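PDB 6CMK: AztD protein from Citrobacter koseri, which acts as a periplasmic zinc chaperone that binds zinc ions and hands one directly to the solute-binding protein AztC of the AztABCD transport system. Local coordinates for the interface of chains A and B. Numbering follows the deposited sequence. Chains: chain A/B, AztD protein.

Contact 1: the interface of chains A and B. Residues chain A 297-298, 318-319; chain B 222-223, 266-267, 269.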
ATOM      1  N   PRO A 297       5.453   5.213   7.539  1.00 11.28           N
ATOM      2  CA  PRO A 297       5.667   6.499   6.841  1.00 11.04           C
ATOM      3  C   PRO A 297       5.064   6.544   5.453  1.00 13.67           C
ATOM      4  O   PRO A 297       4.548   7.594   5.050  1.00 13.42           O
ATOM      5  CB  PRO A 297       7.198   6.626   6.804  1.00 15.44           C
ATOM      6  CG  PRO A 297       7.687   5.212   6.922  1.00 19.34           C
ATOM      7  CD  PRO A 297       6.731   4.576   7.889  1.00 14.49           C
ATOM      8  N   THR A 298       5.137   5.442   4.710  1.00 12.66           N
ATOM      9  CA  THR A 298       4.518   5.286   3.403  1.00 11.55           C
ATOM     10  C   THR A 298       4.021   3.843   3.327  1.00  9.68           C
ATOM     11  O   THR A 298       4.066   3.100   4.316  1.00 10.41           O
ATOM     12  CB  THR A 298       5.487   5.639   2.256  1.00 12.09           C
ATOM     13  OG1 THR A 298       6.704   4.910   2.401  1.00 12.21           O
ATOM     14  CG2 THR A 298       5.820   7.123   2.251  1.00 12.48           C
ATOM     15  N   GLU A 318       7.550   1.902   0.591  1.00 10.50           N
ATOM     16  CA  GLU A 318       7.705   2.315  -0.803  1.00  8.82           C
ATOM     17  C   GLU A 318       8.643   3.499  -0.968  1.00 12.22           C
ATOM     18  O   GLU A 318       9.173   3.701  -2.075  1.00 12.84           O
ATOM     19  CB  GLU A 318       6.336   2.633  -1.394  1.00 10.02           C
ATOM     20  CG  GLU A 318       5.641   3.773  -0.705  1.00 12.15           C
ATOM     21  CD  GLU A 318       4.296   4.099  -1.309  1.00 12.76           C
ATOM     22  OE1 GLU A 318       3.435   4.645  -0.569  1.00 12.19           O
ATOM     23  OE2 GLU A 318       4.110   3.839  -2.524  1.00 13.61           O
ATOM     24  N   ASP A 319       8.885   4.258   0.098  1.00 11.43           N
ATOM     25  CA  ASP A 319       9.846   5.350   0.092  1.00 11.58           C
ATOM     26  C   ASP A 319      11.282   4.866  -0.005  1.00 14.95           C
ATOM     27  O   ASP A 319      12.188   5.700  -0.110  1.00 14.35           O
ATOM     28  CB  ASP A 319       9.677   6.238   1.336  1.00 10.48           C
ATOM     29  CG  ASP A 319       9.618   5.447   2.646  1.00 14.78           C
ATOM     30  OD1 ASP A 319      10.127   4.311   2.689  1.00 13.60           O
ATOM     31  OD2 ASP A 319       9.065   5.971   3.645  1.00 16.82           O
TER
ATOM     32  N   GLY B 222       2.201  10.444   2.467  1.00 12.72           N
ATOM     33  CA  GLY B 222       2.451   9.400   3.452  1.00 14.60           C
ATOM     34  C   GLY B 222       1.764   9.738   4.754  1.00 12.53           C
ATOM     35  O   GLY B 222       0.610  10.176   4.774  1.00 14.28           O
ATOM     36  N   ASP B 223       2.479   9.544   5.865  1.00 10.27           N
ATOM     37  CA  ASP B 223       1.886   9.733   7.185  1.00 14.46           C
ATOM     38  C   ASP B 223       1.852  11.191   7.641  1.00 12.13           C
ATOM     39  O   ASP B 223       1.458  11.452   8.787  1.00 12.72           O
ATOM     40  CB  ASP B 223       2.633   8.881   8.218  1.00 14.89           C
ATOM     41  CG  ASP B 223       3.989   9.447   8.610  1.00 17.55           C
ATOM     42  OD1 ASP B 223       4.544  10.351   7.941  1.00 16.85           O
ATOM     43  OD2 ASP B 223       4.513   8.959   9.632  1.00 21.30           O
ATOM     44  N   LYS B 266       3.394  10.676  -3.504  1.00 16.35           N
ATOM     45  CA  LYS B 266       2.725   9.425  -3.150  1.00 21.53           C
ATOM     46  C   LYS B 266       3.692   8.323  -2.740  1.00 30.15           C
ATOM     47  O   LYS B 266       3.528   7.727  -1.669  1.00 41.46           O
ATOM     48  CB  LYS B 266       1.845   8.943  -4.307  1.00 27.36           C
ATOM     49  CG  LYS B 266       0.418   9.456  -4.222  1.00 58.02           C
ATOM     50  CD  LYS B 266      -0.588   8.335  -3.981  1.00 80.80           C
ATOM     51  CE  LYS B 266      -0.364   7.612  -2.655  1.00 85.26           C
ATOM     52  NZ  LYS B 266      -1.652   7.169  -2.040  1.00 84.05           N
ATOM     53  N   GLY B 267       4.697   8.036  -3.562  1.00 30.49           N
ATOM     54  CA  GLY B 267       5.635   6.976  -3.246  1.00 24.92           C
ATOM     55  C   GLY B 267       6.827   7.423  -2.441  1.00 31.04           C
ATOM     56  O   GLY B 267       7.567   6.605  -1.894  1.00 24.96           O
ATOM     57  N   GLN B 269       7.931  10.833   0.331  1.00 13.39           N
ATOM     58  CA  GLN B 269       7.325  11.891   1.144  1.00 12.53           C
ATOM     59  C   GLN B 269       7.926  13.245   0.797  1.00 14.53           C
ATOM     60  O   GLN B 269       9.106  13.501   1.068  1.00 15.10           O
ATOM     61  CB  GLN B 269       7.483  11.608   2.633  1.00 13.55           C
ATOM     62  CG  GLN B 269       6.588  10.491   3.097  1.00 14.78           C
ATOM     63  CD  GLN B 269       6.561  10.365   4.604  1.00 14.89           C
ATOM     64  OE1 GLN B 269       7.478   9.816   5.208  1.00 14.88           O
ATOM     65  NE2 GLN B 269       5.519  10.911   5.221  1.00 12.77           N
TER
HETATM   66  O   HOH W   1       9.473   8.582   4.106  1.00 14.46           O
HETATM   67  O   HOH W   2       2.433   6.743   0.561  1.00 28.10           O

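Contact 2: the interface of chains A and B. Residues chain A 192, 216, 260-261, 274; chain B 100-101, 104.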
ATOM      1  N   ARG A 192     -13.411 -14.712  -3.291  1.00 34.48           N
ATOM      2  CA  ARG A 192     -12.615 -15.092  -2.139  1.00 26.18           C
ATOM      3  C   ARG A 192     -13.394 -16.098  -1.289  1.00 21.39           C
ATOM      4  O   ARG A 192     -14.629 -16.103  -1.278  1.00 23.43           O
ATOM      5  CB  ARG A 192     -12.231 -13.873  -1.296  1.00 34.03           C
ATOM      6  CG  ARG A 192     -11.066 -13.052  -1.857  1.00 41.46           C
ATOM      7  CD  ARG A 192     -10.875 -11.738  -1.095  1.00 51.56           C
ATOM      8  NE  ARG A 192     -12.119 -10.973  -1.032  1.00 50.43           N
ATOM      9  CZ  ARG A 192     -12.389 -10.029  -0.130  1.00 52.55           C
ATOM     10  NH1 ARG A 192     -11.510  -9.710   0.818  1.00 36.16           N
ATOM     11  NH2 ARG A 192     -13.556  -9.404  -0.174  1.00 48.63           N
ATOM     12  N   HIS A 216      -8.360 -14.343   3.636  1.00 16.09           N
ATOM     13  CA  HIS A 216      -7.031 -14.372   3.042  1.00 14.38           C
ATOM     14  C   HIS A 216      -6.044 -13.795   4.041  1.00 18.52           C
ATOM     15  O   HIS A 216      -6.308 -12.752   4.651  1.00 16.61           O
ATOM     16  CB  HIS A 216      -6.942 -13.563   1.745  1.00 15.76           C
ATOM     17  CG  HIS A 216      -5.636 -13.745   1.034  1.00 12.90           C
ATOM     18  ND1 HIS A 216      -4.485 -13.104   1.434  1.00 15.67           N
ATOM     19  CD2 HIS A 216      -5.284 -14.548   0.003  1.00 18.66           C
ATOM     20  CE1 HIS A 216      -3.485 -13.475   0.655  1.00 19.28           C
ATOM     21  NE2 HIS A 216      -3.944 -14.355  -0.218  1.00 19.41           N
ATOM     22  N   SER A 260      -5.321  -8.600   5.441  1.00 12.71           N
ATOM     23  CA  SER A 260      -5.387  -9.594   4.381  1.00 12.50           C
ATOM     24  C   SER A 260      -4.049 -10.280   4.121  1.00 11.97           C
ATOM     25  O   SER A 260      -3.952 -11.080   3.184  1.00 15.58           O
ATOM     26  CB  SER A 260      -5.895  -8.934   3.077  1.00 13.12           C
ATOM     27  OG  SER A 260      -5.224  -7.705   2.856  1.00 17.41           O
ATOM     28  N   THR A 261      -3.020  -9.993   4.910  1.00 12.81           N
ATOM     29  CA  THR A 261      -1.739 -10.667   4.797  1.00 11.87           C
ATOM     30  C   THR A 261      -1.061 -10.623   6.161  1.00 14.03           C
ATOM     31  O   THR A 261      -1.171  -9.627   6.872  1.00 11.83           O
ATOM     32  CB  THR A 261      -0.870 -10.014   3.709  1.00 13.44           C
ATOM     33  OG1 THR A 261       0.294 -10.811   3.491  1.00 16.31           O
ATOM     34  CG2 THR A 261      -0.436  -8.615   4.089  1.00 17.93           C
ATOM     35  N   ASN A 274      -1.164  -6.368   7.686  1.00  9.60           N
ATOM     36  CA  ASN A 274      -1.521  -5.064   7.161  1.00  9.94           C
ATOM     37  C   ASN A 274      -2.823  -4.614   7.820  1.00  9.58           C
ATOM     38  O   ASN A 274      -3.538  -5.394   8.448  1.00 12.39           O
ATOM     39  CB  ASN A 274      -1.675  -5.106   5.640  1.00 10.82           C
ATOM     40  CG  ASN A 274      -2.875  -5.929   5.194  1.00 15.01           C
ATOM     41  OD1 ASN A 274      -3.126  -7.007   5.713  1.00 12.06           O
ATOM     42  ND2 ASN A 274      -3.649  -5.390   4.254  1.00 18.98           N
TER
ATOM     43  N   ASP B 100      -5.140  -6.374  -0.939  1.00 20.23           N
ATOM     44  CA  ASP B 100      -3.703  -6.474  -0.676  1.00 21.11           C
ATOM     45  C   ASP B 100      -3.403  -7.859  -0.116  1.00 27.81           C
ATOM     46  O   ASP B 100      -3.650  -8.126   1.060  1.00 26.49           O
ATOM     47  CB  ASP B 100      -3.287  -5.381   0.305  1.00 18.27           C
ATOM     48  CG  ASP B 100      -1.793  -5.368   0.596  1.00 21.39           C
ATOM     49  OD1 ASP B 100      -1.078  -6.288   0.156  1.00 23.71           O
ATOM     50  OD2 ASP B 100      -1.342  -4.413   1.275  1.00 30.15           O
ATOM     51  N   HIS B 101      -2.836  -8.736  -0.946  1.00 19.90           N
ATOM     52  CA  HIS B 101      -2.600 -10.123  -0.565  1.00 28.04           C
ATOM     53  C   HIS B 101      -1.112 -10.451  -0.439  1.00 24.67           C
ATOM     54  O   HIS B 101      -0.692 -11.588  -0.670  1.00 27.92           O
ATOM     55  CB  HIS B 101      -3.307 -11.046  -1.552  1.00 19.56           C
ATOM     56  CG  HIS B 101      -4.789 -11.105  -1.325  1.00 20.48           C
ATOM     57  ND1 HIS B 101      -5.644 -11.842  -2.113  1.00 24.44           N
ATOM     58  CD2 HIS B 101      -5.561 -10.521  -0.376  1.00 22.94           C
ATOM     59  CE1 HIS B 101      -6.881 -11.707  -1.663  1.00 25.49           C
ATOM     60  NE2 HIS B 101      -6.857 -10.909  -0.610  1.00 27.21           N
ATOM     61  N   HIS B 104       0.864 -10.677  -3.868  0.53 26.06           N
ATOM     62  CA  HIS B 104       0.058 -10.349  -5.031  0.53 22.44           C
ATOM     63  C   HIS B 104      -1.092  -9.457  -4.591  0.53 17.22           C
ATOM     64  O   HIS B 104      -1.348  -9.279  -3.398  0.53 20.98           O
ATOM     65  CB  HIS B 104      -0.474 -11.609  -5.719  0.53 31.18           C
ATOM     66  CG  HIS B 104      -1.267 -12.499  -4.813  0.53 41.86           C
ATOM     67  ND1 HIS B 104      -0.694 -13.220  -3.790  0.53 40.62           N
ATOM     68  CD2 HIS B 104      -2.592 -12.780  -4.775  0.53 43.86           C
ATOM     69  CE1 HIS B 104      -1.629 -13.908  -3.160  0.53 42.64           C
ATOM     70  NE2 HIS B 104      -2.789 -13.660  -3.739  0.53 44.73           N
TER
HETATM   71  O   HOH W   3      -8.756  -9.897   1.061  1.00 27.49           O
HETATM   72  O   HOH W   4      -6.592  -5.584   1.435  1.00 30.51           O

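Contact 1: the interface of chains A and B
The backbone carbonyl oxygen O of A:Pro297 takes a hydrogen bond from the backbone N of B:Asp223 at 3.0 Å, the donor standing 32° away from the carbonyl plane. The flat carboxamide of B:Gln269 lies against the same oxygen, its CD 3.5 Å from A:Pro297 O, so chain B meets this carbonyl with both a backbone N-H and a side-chain amide. B:Gln269 is itself anchored within its own chain: NE2 donates to the carboxylate OD1 of B:Asp223 at 2.9 Å, which fixes the amide's rotation and turns OE1 the other way, beside CB of A:Pro297. That OE1 also reaches across through water 1, which bridges it to the carboxylate OD2 of A:Asp319. Lower on the glutamine, the methylene CG rests on the methyl CG2 of A:Thr298 at 3.6 Å, the two side chains running at a slant to each other. The threonine's first torsion (chi1 53°) sends its branches separate ways: CG2 goes to chain B, while OG1 accepts from N of A:Asp319 at 3.2 Å and ties the two chain A loops together. A:Glu318 is extended beyond CG and lays its carboxylate near the backbone of B:Gly267, with CD 3.7 Å from CA. Its OE1 is linked to O of B:Lys266 through water 2, at 2.6 Å from OE1, whereas the amine NZ of this poorly ordered lysine makes no direct contact with it. The patch is built from loops of two beta-propellers: chain A offers the turns between strands 291-295 and 300-305 and between 312-317 and 321-326, chain B those joining 218-221 to 224-228 and 262-264 to 271-274.

Contact 2: the interface of chains A and B
B:His101, a ligand of the transferable zinc at site 2, lies flat on A:His216, a ligand of zinc site 1. From its CB outward, the methylene touches CE1 of A:His216 at 3.3 Å and CG sits over the middle of that ring. Along one side of the imidazole, ND1 faces CD2; along the other, CD2 faces ND1 at 3.3 Å, and the tip atom NE2 ends over CG and CB of A:His216. The rings are 6° from parallel, with centroids 3.5 Å apart. NE2 also meets water 3 at the ring edge at 2.7 Å, and this water leads to NH1 of the poorly ordered A:Arg192.

The A:His216 ring is fixed at its edge from within chain A. With CG anti to the backbone N (chi1 -172°), A:His216 points ND1 at O of A:Ser260 and bonds it at 2.7 Å in the ring plane, which probably reserves NE2 for zinc. B:His104, another site 2 ligand, turns its ring nearly perpendicular to A:His216. A:Asn274 braces the serine loop: OD1 accepts from N of both A:Ser260 and A:Thr261, and ND2 donates to the serine OG. That hydroxyl is modelled doubtfully close to O of B:Asp100, but water 4 joins the two residues more soundly, lying 2.9 Å from A:Ser260 OG and 2.9 Å from B:Asp100 N.

The C-alpha centres of contact 1 and contact 2 lie about 20 Å apart within one interface that is not an exact two-fold. They share no residue, yet draw on the same strands in different copies. Chain B gives contact 1 the turns after strands 218-221 and 262-264; chain A gives contact 2 residues next to the other ends of those strands, along with A:Asn274 at the end of strand 271-274. Each copy thus presents a different surface. AztD is a monomer, so the pairing may reflect crystal packing, although contact 2 sets zinc ligands of two different molecules against each other, which the structure alone does not show to matter for transfer.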